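Local coordinates for protein muramoyltetrapeptide carboxypeptidase (Oxalobacter formigenes OXCC13, PDB 6UUK) that probably acts as a serine-type LD-carboxypeptidase of the S66 family, cleaving the terminal D-amino acid from muramoyl tetrapeptides of the cell wall, at residues V84-V88 and E110-D116; D101-S105 and R131-L136; D213-T217 and I238-I242; Q271-G277 and I306-L312. All coordinates share one frame; numbering follows the deposited sequence.

How the interactions relate
The four contacts fall into two pairs, one in each domain. Interactions 1 and 2 lie in the N-terminal domain and share helix 101-111: interaction 2 uses its first turn and interaction 1 its C-terminal part. The centres of interactions 1 and 2 are about 17 Å apart. Interactions 3 and 4 belong to one mixed sheet of the C-terminal domain, with centres about 11 Å apart, and they touch directly: Glu215 O lies 2.6 Å from Lys272 NZ and Gly241 O 2.8 Å from Lys272 N. Between the pairs, centres stand about 31 to 36 Å apart. Interaction 4 comes nearest the predicted catalytic residues, Gly277 being about 4 Å from the side chain of Glu246 and about 9 Å from that of His316.

Interaction 1: V84-V88 and E110-D116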
loop_
_atom_site.group_PDB
_atom_site.type_symbol
_atom_site.label_atom_id
_atom_site.label_comp_id
_atom_site.label_asym_id
_atom_site.label_seq_id
_atom_site.Cartn_x
_atom_site.Cartn_y
_atom_site.Cartn_z
ATOM N N VAL B 84 12.337 24.303 24.062
ATOM C CA VAL B 84 12.132 22.892 23.754
ATOM C C VAL B 84 11.499 22.193 24.949
ATOM O O VAL B 84 11.907 22.402 26.099
ATOM C CB VAL B 84 13.462 22.215 23.365
ATOM C CG1 VAL B 84 13.218 20.786 22.901
ATOM C CG2 VAL B 84 14.171 23.023 22.287
ATOM N N PHE B 85 10.498 21.358 24.675
ATOM C CA PHE B 85 9.849 20.515 25.679
ATOM C C PHE B 85 9.932 19.074 25.185
ATOM O O PHE B 85 9.151 18.661 24.320
ATOM C CB PHE B 85 8.402 20.942 25.910
ATOM C CG PHE B 85 8.261 22.300 26.532
ATOM C CD1 PHE B 85 8.198 22.441 27.908
ATOM C CD2 PHE B 85 8.189 23.436 25.742
ATOM C CE1 PHE B 85 8.067 23.688 28.486
ATOM C CE2 PHE B 85 8.057 24.685 26.314
ATOM C CZ PHE B 85 7.996 24.812 27.687
ATOM N N ASN B 86 10.872 18.308 25.731
ATOM C CA ASN B 86 11.123 16.943 25.280
ATOM C C ASN B 86 10.248 15.982 26.077
ATOM O O ASN B 86 10.480 15.760 27.270
ATOM C CB ASN B 86 12.601 16.591 25.428
ATOM C CG ASN B 86 12.940 15.238 24.831
ATOM O OD1 ASN B 86 12.271 14.769 23.910
ATOM N ND2 ASN B 86 13.981 14.604 25.356
ATOM N N TYR B 87 9.244 15.409 25.415
ATOM C CA TYR B 87 8.401 14.384 26.015
ATOM C C TYR B 87 8.893 12.970 25.731
ATOM O O TYR B 87 8.328 12.014 26.273
ATOM C CB TYR B 87 6.958 14.523 25.520
ATOM C CG TYR B 87 6.192 15.662 26.155
ATOM C CD1 TYR B 87 5.309 15.431 27.202
ATOM C CD2 TYR B 87 6.350 16.968 25.707
ATOM C CE1 TYR B 87 4.605 16.467 27.784
ATOM C CE2 TYR B 87 5.650 18.010 26.285
ATOM C CZ TYR B 87 4.779 17.754 27.323
ATOM O OH TYR B 87 4.079 18.788 27.902
ATOM N N VAL B 88 9.924 12.817 24.901
ATOM C CA VAL B 88 10.435 11.493 24.566
ATOM C C VAL B 88 11.191 10.925 25.759
ATOM O O VAL B 88 12.002 11.616 26.389
ATOM C CB VAL B 88 11.326 11.560 23.319
ATOM C CG1 VAL B 88 11.718 10.162 22.868
ATOM C CG2 VAL B 88 10.619 12.311 22.201
ATOM N N GLU B 110 -0.542 14.610 26.240
ATOM C CA GLU B 110 0.046 15.438 27.286
ATOM C C GLU B 110 0.696 16.691 26.712
ATOM O O GLU B 110 0.565 17.779 27.284
ATOM C CB GLU B 110 1.063 14.625 28.089
ATOM C CG GLU B 110 1.339 15.176 29.478
ATOM C CD GLU B 110 2.341 14.339 30.249
ATOM O OE1 GLU B 110 3.549 14.426 29.948
ATOM O OE2 GLU B 110 1.919 13.586 31.152
ATOM N N ALA B 111 1.402 16.558 25.586
ATOM C CA ALA B 111 2.041 17.720 24.977
ATOM C C ALA B 111 1.016 18.685 24.395
ATOM O O ALA B 111 1.260 19.897 24.360
ATOM C CB ALA B 111 3.023 17.274 23.894
ATOM N N ALA B 112 -0.128 18.174 23.938
ATOM C CA ALA B 112 -1.175 19.031 23.397
ATOM C C ALA B 112 -1.920 19.804 24.477
ATOM O O ALA B 112 -2.764 20.641 24.141
ATOM C CB ALA B 112 -2.165 18.201 22.579
ATOM N N THR B 113 -1.635 19.546 25.752
ATOM C CA THR B 113 -2.286 20.237 26.856
ATOM C C THR B 113 -1.358 21.197 27.586
ATOM O O THR B 113 -1.787 21.836 28.553
ATOM C CB THR B 113 -2.859 19.224 27.852
ATOM O OG1 THR B 113 -1.833 18.303 28.246
ATOM C CG2 THR B 113 -4.013 18.456 27.228
ATOM N N ASN B 114 -0.109 21.319 27.156
ATOM C CA ASN B 114 0.830 22.216 27.817
ATOM C C ASN B 114 0.662 23.630 27.271
ATOM O O ASN B 114 0.804 23.832 26.059
ATOM C CB ASN B 114 2.262 21.736 27.615
ATOM C CG ASN B 114 3.250 22.455 28.510
ATOM O OD1 ASN B 114 3.765 23.517 28.161
ATOM N ND2 ASN B 114 3.520 21.878 29.675
ATOM N N PRO B 115 0.355 24.621 28.111
ATOM C CA PRO B 115 0.138 25.982 27.593
ATOM C C PRO B 115 1.387 26.626 27.015
ATOM O O PRO B 115 1.264 27.558 26.212
ATOM C CB PRO B 115 -0.362 26.755 28.822
ATOM C CG PRO B 115 -0.826 25.701 29.784
ATOM C CD PRO B 115 0.066 24.524 29.550
ATOM N N ASP B 116 2.577 26.169 27.397
ATOM C CA ASP B 116 3.822 26.737 26.900
ATOM C C ASP B 116 4.268 26.128 25.578
ATOM O O ASP B 116 5.320 26.516 25.057
ATOM C CB ASP B 116 4.930 26.565 27.945
ATOM C CG ASP B 116 4.562 27.160 29.289
ATOM O OD1 ASP B 116 3.892 28.213 29.312
ATOM O OD2 ASP B 116 4.939 26.571 30.325
#
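Tyr87 and Ala111 are the closest pair of backbone positions, with CA atoms 7.3 Å apart, so the end of strand 83-86 meets the C-terminal part of helix 101-111 and the type I beta turn Ala111-Asn114 through side chains, without a hydrogen bond across. In the mixed sheet of the N-terminal domain this strand is outermost within the chain; Phe85 and Tyr87 pair through their backbones with the parallel strand 55-59, on which the Ala111 methyl also packs. The Tyr87 ring lies against the helix. Its CG is anti to the carbonyl carbon (chi1 -76°), which carries the ring over Ala111 in a CH-pi contact: Ala111 CB stands 3.8 Å from the ring centroid, 18° off the normal and nearest the CE2 side. Glu110 approaches the same ring at its edge, OE1 lying 3.2 Å from Tyr87 CE1, while its other carboxylate oxygen forms a salt bridge with Arg106. At the far end of the ring Tyr87 OH passes 3.5 Å from Asn114 CB.

Beyond the turn, Phe85 presents its CE2 and CZ corner to Asp116, with CZ 3.5 Å from Asp116 CB and the ring and carboxylate planes 27° apart. Two oxygen acceptors, one of a side chain and one of the backbone, tie up the loop. Asn114 OD1, over one face of the Phe85 ring, accepts a weak bond from Asp116 N. Glu110 O accepts from both Thr113 N and Thr113 OG1, which reach it from the same face of the carbonyl plane, the hydroxyl at 2.6 Å.

Interaction 2: D101-S105 and R131-L136; sequences DEERS and RLLHDL
Asp101 and Arg131 come together because the Asp101 carboxylate turns back beside its own backbone N (chi1 -54°) while the Arg131 chain runs extended from CG to NE and crosses it at a slant. Arg131 CD therefore lies 3.5 Å from Asp101 OD1, and the guanidinium brings NH2 to 4.0 Å from the same oxygen, a long salt bridge with the two planes almost perpendicular (89°). The stronger partner of OD1 is Arg104, whose chain bends at chi3 so that NH2 reaches Asp101 OD1 at 2.7 Å, while NH1 donates to Ala99 O. The NH2 bond meets the anti side of the carboxylate, 27° out of its plane, and the edge of the Arg104 guanidinium faces Arg131 CB.

The three residues form a salt-bridge network where the first turn of helix 101-111 packs on the loop leading from strand 119-122 to helix 138-142, in the N-terminal domain. The second subunit closes over it: its Trp299 donates to Asp101 OD2, and its Glu256 forms a salt bridge with Arg131 NE and, as a second acidic partner, probably helps balance the two arginines.

Away from the charges, carbon atoms make most of the contact. Leu132 lays CD2 across the Arg104 chain and guanidinium, 3.6 Å from NH2. Ser105 packs against Leu132 CB, Asp135 CB and Leu136, whose CD2 stands 3.7 Å from Ser105 CB.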
loop_
_atom_site.group_PDB
_atom_site.type_symbol
_atom_site.label_atom_id
_atom_site.label_comp_id
_atom_site.label_asym_id
_atom_site.label_seq_id
_atom_site.Cartn_x
_atom_site.Cartn_y
_atom_site.Cartn_z
ATOM N N ASP B 101 2.159 1.406 22.596
ATOM C CA ASP B 101 1.101 2.167 21.939
ATOM C C ASP B 101 0.382 3.084 22.922
ATOM O O ASP B 101 0.054 4.228 22.589
ATOM C CB ASP B 101 0.107 1.216 21.272
ATOM C CG ASP B 101 0.781 0.232 20.337
ATOM O OD1 ASP B 101 1.845 0.571 19.780
ATOM O OD2 ASP B 101 0.244 -0.882 20.160
ATOM N N GLU B 102 0.135 2.599 24.139
ATOM C CA GLU B 102 -0.552 3.415 25.133
ATOM C C GLU B 102 0.344 4.529 25.658
ATOM O O GLU B 102 -0.145 5.623 25.962
ATOM C CB GLU B 102 -1.045 2.542 26.289
ATOM C CG GLU B 102 -2.008 1.432 25.879
ATOM C CD GLU B 102 -1.302 0.227 25.283
ATOM O OE1 GLU B 102 -0.063 0.135 25.421
ATOM O OE2 GLU B 102 -1.983 -0.624 24.673
ATOM N N GLU B 103 1.650 4.276 25.769
ATOM C CA GLU B 103 2.558 5.316 26.242
ATOM C C GLU B 103 2.805 6.363 25.165
ATOM O O GLU B 103 2.828 7.564 25.458
ATOM C CB GLU B 103 3.876 4.696 26.707
ATOM C CG GLU B 103 4.890 5.708 27.221
ATOM C CD GLU B 103 4.404 6.461 28.448
ATOM O OE1 GLU B 103 3.601 5.894 29.220
ATOM O OE2 GLU B 103 4.827 7.621 28.640
ATOM N N ARG B 104 2.994 5.931 23.915
ATOM C CA ARG B 104 3.137 6.890 22.824
ATOM C C ARG B 104 1.875 7.725 22.657
ATOM O O ARG B 104 1.954 8.906 22.304
ATOM C CB ARG B 104 3.471 6.170 21.516
ATOM C CG ARG B 104 4.776 5.397 21.534
ATOM C CD ARG B 104 5.240 5.053 20.125
ATOM N NE ARG B 104 4.174 4.479 19.309
ATOM C CZ ARG B 104 3.851 3.189 19.296
ATOM N NH1 ARG B 104 4.508 2.331 20.063
ATOM N NH2 ARG B 104 2.867 2.757 18.518
ATOM N N SER B 105 0.705 7.132 22.909
ATOM C CA SER B 105 -0.539 7.884 22.803
ATOM C C SER B 105 -0.659 8.912 23.920
ATOM O O SER B 105 -1.094 10.046 23.685
ATOM C CB SER B 105 -1.730 6.929 22.825
ATOM O OG SER B 105 -1.560 5.880 21.892
ATOM N N ARG B 131 -0.859 2.426 14.723
ATOM C CA ARG B 131 -1.147 1.533 15.841
ATOM C C ARG B 131 -1.950 2.197 16.953
ATOM O O ARG B 131 -2.384 1.497 17.875
ATOM C CB ARG B 131 0.153 0.989 16.433
ATOM C CG ARG B 131 0.676 -0.274 15.778
ATOM C CD ARG B 131 1.729 -0.924 16.661
ATOM N NE ARG B 131 2.070 -2.274 16.222
ATOM C CZ ARG B 131 2.757 -3.143 16.957
ATOM N NH1 ARG B 131 3.023 -4.352 16.483
ATOM N NH2 ARG B 131 3.170 -2.806 18.170
ATOM N N LEU B 132 -2.157 3.514 16.902
ATOM C CA LEU B 132 -2.795 4.204 18.015
ATOM C C LEU B 132 -3.780 5.268 17.545
ATOM O O LEU B 132 -4.022 6.248 18.258
ATOM C CB LEU B 132 -1.743 4.828 18.936
ATOM C CG LEU B 132 -0.500 5.444 18.286
ATOM C CD1 LEU B 132 -0.779 6.833 17.727
ATOM C CD2 LEU B 132 0.653 5.487 19.276
ATOM N N LEU B 133 -4.369 5.093 16.359
ATOM C CA LEU B 133 -5.361 6.053 15.886
ATOM C C LEU B 133 -6.595 6.072 16.780
ATOM O O LEU B 133 -7.221 7.125 16.951
ATOM C CB LEU B 133 -5.758 5.736 14.444
ATOM C CG LEU B 133 -4.728 6.069 13.363
ATOM C CD1 LEU B 133 -5.224 5.616 12.000
ATOM C CD2 LEU B 133 -4.424 7.559 13.356
ATOM N N HIS B 134 -6.957 4.926 17.360
ATOM C CA HIS B 134 -8.106 4.865 18.253
ATOM C C HIS B 134 -7.767 5.281 19.677
ATOM O O HIS B 134 -8.674 5.645 20.434
ATOM C CB HIS B 134 -8.695 3.452 18.253
ATOM C CG HIS B 134 -9.168 2.996 16.909
ATOM N ND1 HIS B 134 -10.374 3.392 16.371
ATOM C CD2 HIS B 134 -8.598 2.178 15.992
ATOM C CE1 HIS B 134 -10.526 2.838 15.181
ATOM N NE2 HIS B 134 -9.463 2.095 14.928
ATOM N N ASP B 135 -6.489 5.233 20.062
ATOM C CA ASP B 135 -6.105 5.667 21.401
ATOM C C ASP B 135 -6.129 7.184 21.526
ATOM O O ASP B 135 -6.316 7.711 22.630
ATOM C CB ASP B 135 -4.717 5.132 21.752
ATOM C CG ASP B 135 -4.655 3.618 21.746
ATOM O OD1 ASP B 135 -5.689 2.979 22.033
ATOM O OD2 ASP B 135 -3.572 3.067 21.457
ATOM N N LEU B 136 -5.944 7.896 20.421
ATOM C CA LEU B 136 -5.921 9.349 20.428
ATOM C C LEU B 136 -7.334 9.911 20.312
ATOM O O LEU B 136 -8.276 9.221 19.914
ATOM C CB LEU B 136 -5.057 9.879 19.281
ATOM C CG LEU B 136 -3.686 9.227 19.094
ATOM C CD1 LEU B 136 -2.982 9.798 17.877
ATOM C CD2 LEU B 136 -2.828 9.380 20.336
#

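Interaction 3: D213-T217 and I238-I242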
loop_
_atom_site.group_PDB
_atom_site.type_symbol
_atom_site.label_atom_id
_atom_site.label_comp_id
_atom_site.label_asym_id
_atom_site.label_seq_id
_atom_site.Cartn_x
_atom_site.Cartn_y
_atom_site.Cartn_z
ATOM N N ASP B 213 -4.198 26.878 -13.286
ATOM C CA ASP B 213 -4.447 28.049 -12.455
ATOM C C ASP B 213 -5.597 27.760 -11.500
ATOM O O ASP B 213 -6.647 28.409 -11.562
ATOM C CB ASP B 213 -4.754 29.273 -13.322
ATOM C CG ASP B 213 -4.729 30.568 -12.532
ATOM O OD1 ASP B 213 -3.625 31.026 -12.172
ATOM O OD2 ASP B 213 -5.814 31.129 -12.272
ATOM N N VAL B 214 -5.407 26.787 -10.617
ATOM C CA VAL B 214 -6.457 26.333 -9.728
ATOM C C VAL B 214 -6.213 26.883 -8.330
ATOM O O VAL B 214 -5.161 27.446 -8.029
ATOM C CB VAL B 214 -6.563 24.789 -9.711
ATOM C CG1 VAL B 214 -6.979 24.271 -11.077
ATOM C CG2 VAL B 214 -5.240 24.173 -9.283
ATOM N N GLU B 215 -7.202 26.716 -7.454
ATOM C CA GLU B 215 -7.111 27.183 -6.075
ATOM C C GLU B 215 -8.030 26.327 -5.218
ATOM O O GLU B 215 -9.239 26.287 -5.458
ATOM C CB GLU B 215 -7.491 28.663 -5.969
ATOM C CG GLU B 215 -7.548 29.191 -4.544
ATOM C CD GLU B 215 -7.832 30.679 -4.488
ATOM O OE1 GLU B 215 -7.620 31.367 -5.509
ATOM O OE2 GLU B 215 -8.268 31.162 -3.422
ATOM N N GLY B 216 -7.459 25.648 -4.232
ATOM C CA GLY B 216 -8.239 24.787 -3.373
ATOM C C GLY B 216 -7.499 24.462 -2.095
ATOM O O GLY B 216 -6.460 25.049 -1.787
ATOM N N THR B 217 -8.054 23.508 -1.351
ATOM C CA THR B 217 -7.481 23.097 -0.076
ATOM C C THR B 217 -6.280 22.191 -0.320
ATOM O O THR B 217 -6.403 21.149 -0.973
ATOM C CB THR B 217 -8.528 22.382 0.776
ATOM O OG1 THR B 217 -9.654 23.246 0.979
ATOM C CG2 THR B 217 -7.943 21.999 2.127
ATOM N N ILE B 238 -11.835 15.762 1.145
ATOM C CA ILE B 238 -11.540 17.039 0.508
ATOM C C ILE B 238 -12.128 17.027 -0.898
ATOM O O ILE B 238 -11.807 16.152 -1.709
ATOM C CB ILE B 238 -10.025 17.294 0.477
ATOM C CG1 ILE B 238 -9.443 17.186 1.886
ATOM C CG2 ILE B 238 -9.704 18.664 -0.111
ATOM C CD1 ILE B 238 -10.038 18.176 2.858
ATOM N N SER B 239 -12.988 17.997 -1.185
ATOM C CA SER B 239 -13.641 18.122 -2.479
ATOM C C SER B 239 -13.067 19.342 -3.180
ATOM O O SER B 239 -13.182 20.462 -2.673
ATOM C CB SER B 239 -15.156 18.248 -2.319
ATOM O OG SER B 239 -15.782 18.499 -3.565
ATOM N N GLY B 240 -12.432 19.122 -4.326
ATOM C CA GLY B 240 -11.876 20.222 -5.094
ATOM C C GLY B 240 -10.619 20.828 -4.505
ATOM O O GLY B 240 -10.443 22.052 -4.559
ATOM N N GLY B 241 -9.740 20.001 -3.939
ATOM C CA GLY B 241 -8.503 20.471 -3.360
ATOM C C GLY B 241 -7.301 20.197 -4.254
ATOM O O GLY B 241 -7.403 19.653 -5.350
ATOM N N ILE B 242 -6.138 20.598 -3.752
ATOM C CA ILE B 242 -4.865 20.397 -4.435
ATOM C C ILE B 242 -4.090 19.352 -3.646
ATOM O O ILE B 242 -3.636 19.615 -2.524
ATOM C CB ILE B 242 -4.074 21.706 -4.566
ATOM C CG1 ILE B 242 -4.935 22.780 -5.233
ATOM C CG2 ILE B 242 -2.799 21.480 -5.361
ATOM C CD1 ILE B 242 -4.227 24.103 -5.422
HETATM O O HOH W 1 -10.960 22.402 -1.598
#
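One direct hydrogen bond joins Thr217 to Ile242: Ile242 N donates to Thr217 O at 2.8 Å, with an angle of 154° at the hydrogen. The donor stands 48° out of the carbonyl plane. A water makes a second link, accepting from Thr217 N at 3.1 Å and donating to Ser239 O, so it bridges strand and loop where the loop swings away.

Close backbone packing comes from the glycines. Gly216 and Gly241 bring their CA atoms to 4.3 Å, and Gly216, having no side chain, sets its CA 3.7 Å from Gly240 O. Gly240 also turns the chain with a positive phi, and Gly241 carries it on into an extended conformation.

The setting is the mixed sheet of the C-terminal domain, where strand 213-222 runs parallel to strand 242-248 and the glycine-containing loop feeds into the latter. Strand 328-333 flanks the other edge of strand 213-222 through backbone bonds from Val214 and Gly216, and Gly241 pairs with Lys272.

Apolar contacts bracket the glycines. Ile242 has CG1 beside its backbone N (chi1 -54°) and extends beyond it, carrying CD1 over the backbone to 3.8 Å from Gly216 N and 4.0 Å from Val214 CG2. At the other end, Ile238 CG2 meets Thr217 CB, likewise at 4.0 Å.

Interaction 4: Q271-G277 and I306-L312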
loop_
_atom_site.group_PDB
_atom_site.type_symbol
_atom_site.label_atom_id
_atom_site.label_comp_id
_atom_site.label_asym_id
_atom_site.label_seq_id
_atom_site.Cartn_x
_atom_site.Cartn_y
_atom_site.Cartn_z
ATOM N N GLN B 271 -10.403 16.131 -6.889
ATOM C CA GLN B 271 -9.435 17.198 -6.685
ATOM C C GLN B 271 -9.315 18.062 -7.940
ATOM O O GLN B 271 -9.764 17.698 -9.030
ATOM C CB GLN B 271 -8.075 16.617 -6.303
ATOM C CG GLN B 271 -8.142 15.558 -5.211
ATOM C CD GLN B 271 -8.797 16.066 -3.942
ATOM O OE1 GLN B 271 -8.551 17.192 -3.509
ATOM N NE2 GLN B 271 -9.644 15.238 -3.343
ATOM N N LYS B 272 -8.696 19.230 -7.771
ATOM C CA LYS B 272 -8.502 20.152 -8.884
ATOM C C LYS B 272 -7.184 19.930 -9.611
ATOM O O LYS B 272 -7.101 20.194 -10.817
ATOM C CB LYS B 272 -8.577 21.600 -8.390
ATOM C CG LYS B 272 -9.958 22.022 -7.914
ATOM C CD LYS B 272 -9.981 23.483 -7.494
ATOM C CE LYS B 272 -11.378 23.915 -7.072
ATOM N NZ LYS B 272 -11.411 25.330 -6.613
ATOM N N ALA B 273 -6.157 19.454 -8.913
ATOM C CA ALA B 273 -4.863 19.203 -9.532
ATOM C C ALA B 273 -4.062 18.267 -8.642
ATOM O O ALA B 273 -4.232 18.253 -7.419
ATOM C CB ALA B 273 -4.088 20.504 -9.772
ATOM N N LEU B 274 -3.188 17.486 -9.270
ATOM C CA LEU B 274 -2.296 16.567 -8.575
ATOM C C LEU B 274 -0.873 17.096 -8.680
ATOM O O LEU B 274 -0.380 17.344 -9.785
ATOM C CB LEU B 274 -2.391 15.158 -9.161
ATOM C CG LEU B 274 -1.425 14.120 -8.587
ATOM C CD1 LEU B 274 -1.697 13.885 -7.107
ATOM C CD2 LEU B 274 -1.503 12.816 -9.365
ATOM N N VAL B 275 -0.220 17.272 -7.534
ATOM C CA VAL B 275 1.142 17.789 -7.468
ATOM C C VAL B 275 2.061 16.660 -7.028
ATOM O O VAL B 275 1.794 15.984 -6.027
ATOM C CB VAL B 275 1.244 18.991 -6.515
ATOM C CG1 VAL B 275 2.641 19.584 -6.560
ATOM C CG2 VAL B 275 0.208 20.041 -6.879
ATOM N N LEU B 276 3.142 16.454 -7.776
ATOM C CA LEU B 276 4.096 15.387 -7.501
ATOM C C LEU B 276 5.333 15.973 -6.834
ATOM O O LEU B 276 6.000 16.843 -7.405
ATOM C CB LEU B 276 4.476 14.650 -8.786
ATOM C CG LEU B 276 3.721 13.355 -9.093
ATOM C CD1 LEU B 276 2.218 13.582 -9.089
ATOM C CD2 LEU B 276 4.171 12.778 -10.426
ATOM N N GLY B 277 5.635 15.496 -5.629
ATOM C CA GLY B 277 6.828 15.903 -4.912
ATOM C C GLY B 277 8.042 15.107 -5.338
ATOM O O GLY B 277 8.140 14.633 -6.476
ATOM N N ILE B 306 -7.605 15.043 -14.078
ATOM C CA ILE B 306 -7.137 16.286 -13.473
ATOM C C ILE B 306 -5.712 16.550 -13.943
ATOM O O ILE B 306 -4.994 15.603 -14.298
ATOM C CB ILE B 306 -7.218 16.226 -11.939
ATOM C CG1 ILE B 306 -6.237 15.189 -11.390
ATOM C CG2 ILE B 306 -8.637 15.903 -11.497
ATOM C CD1 ILE B 306 -6.148 15.173 -9.879
ATOM N N PRO B 307 -5.261 17.803 -13.978
ATOM C CA PRO B 307 -3.877 18.070 -14.387
ATOM C C PRO B 307 -2.887 17.617 -13.325
ATOM O O PRO B 307 -3.128 17.752 -12.124
ATOM C CB PRO B 307 -3.849 19.590 -14.568
ATOM C CG PRO B 307 -4.934 20.091 -13.674
ATOM C CD PRO B 307 -6.012 19.046 -13.724
ATOM N N VAL B 308 -1.763 17.076 -13.785
ATOM C CA VAL B 308 -0.699 16.589 -12.914
ATOM C C VAL B 308 0.501 17.514 -13.074
ATOM O O VAL B 308 1.042 17.657 -14.177
ATOM C CB VAL B 308 -0.323 15.135 -13.235
ATOM C CG1 VAL B 308 0.787 14.660 -12.312
ATOM C CG2 VAL B 308 -1.544 14.235 -13.116
ATOM N N VAL B 309 0.916 18.136 -11.974
ATOM C CA VAL B 309 2.027 19.079 -11.958
ATOM C C VAL B 309 3.170 18.462 -11.166
ATOM O O VAL B 309 2.961 17.953 -10.058
ATOM C CB VAL B 309 1.606 20.433 -11.360
ATOM C CG1 VAL B 309 2.797 21.373 -11.274
ATOM C CG2 VAL B 309 0.490 21.052 -12.187
ATOM N N THR B 310 4.372 18.502 -11.731
ATOM C CA THR B 310 5.555 17.928 -11.109
ATOM C C THR B 310 6.532 19.027 -10.712
ATOM O O THR B 310 6.378 20.196 -11.075
ATOM C CB THR B 310 6.240 16.931 -12.053
ATOM O OG1 THR B 310 6.830 17.639 -13.151
ATOM C CG2 THR B 310 5.230 15.931 -12.590
ATOM N N GLY B 311 7.550 18.632 -9.948
ATOM C CA GLY B 311 8.608 19.533 -9.545
ATOM C C GLY B 311 8.510 20.066 -8.132
ATOM O O GLY B 311 9.374 20.855 -7.730
ATOM N N LEU B 312 7.496 19.669 -7.372
ATOM C CA LEU B 312 7.337 20.140 -6.002
ATOM C C LEU B 312 8.556 19.756 -5.170
ATOM O O LEU B 312 8.865 18.560 -5.053
ATOM C CB LEU B 312 6.072 19.553 -5.382
ATOM C CG LEU B 312 5.766 19.932 -3.930
ATOM C CD1 LEU B 312 5.442 21.414 -3.808
ATOM C CD2 LEU B 312 4.628 19.087 -3.382
#
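Leu274, Leu276 and Val308 form the apolar centre on one face of the sheet. Leu274 and Val308 lie side by side, pointing the same way, with CD2 of the first 4.0 Å from CG2 of the second; the other Val308 branch, CG1, meets Leu276 CD1 at 3.7 Å. Ile306 closes the end of this row nearest Gln271. Its CG1 occupies the position between backbone N and carbonyl carbon (chi1 66°), and the extended branch beyond sets CD1 3.8 Å from Leu274 CB. On the other face Val275 CG1 packs on Leu312 CB at 3.6 Å, the two side chains crossing at about a right angle, and Leu331 of strand 328-333 touches both Val275 and Val309.

Outward from the side chains, the backbones form a parallel ladder. Leu274 N donates to Pro307 O with an angle of 175° at the hydrogen, Val309 N to Leu274 O at 2.7 Å, and Leu276 N to Val309 O, all nearly along the C=O axis. Beyond Thr310 the register slips past Gly311, and Leu312 N makes a longer bond of 3.2 Å to Leu276 O.

The polar ends turn to other partners: Thr310 OG1 bonds with Ser206 and Asn209, Lys272 NZ with Glu215 O, and Gln271 OE1 with Trp219. With helix 293-303 between them in the chain, packed on Leu276 and Thr310, strands 273-280 and 308-310 make a beta-alpha-beta crossover at the sheet edge; Gly277 lies about 4 Å from the side chain of Glu246, predicted to belong to the charge relay.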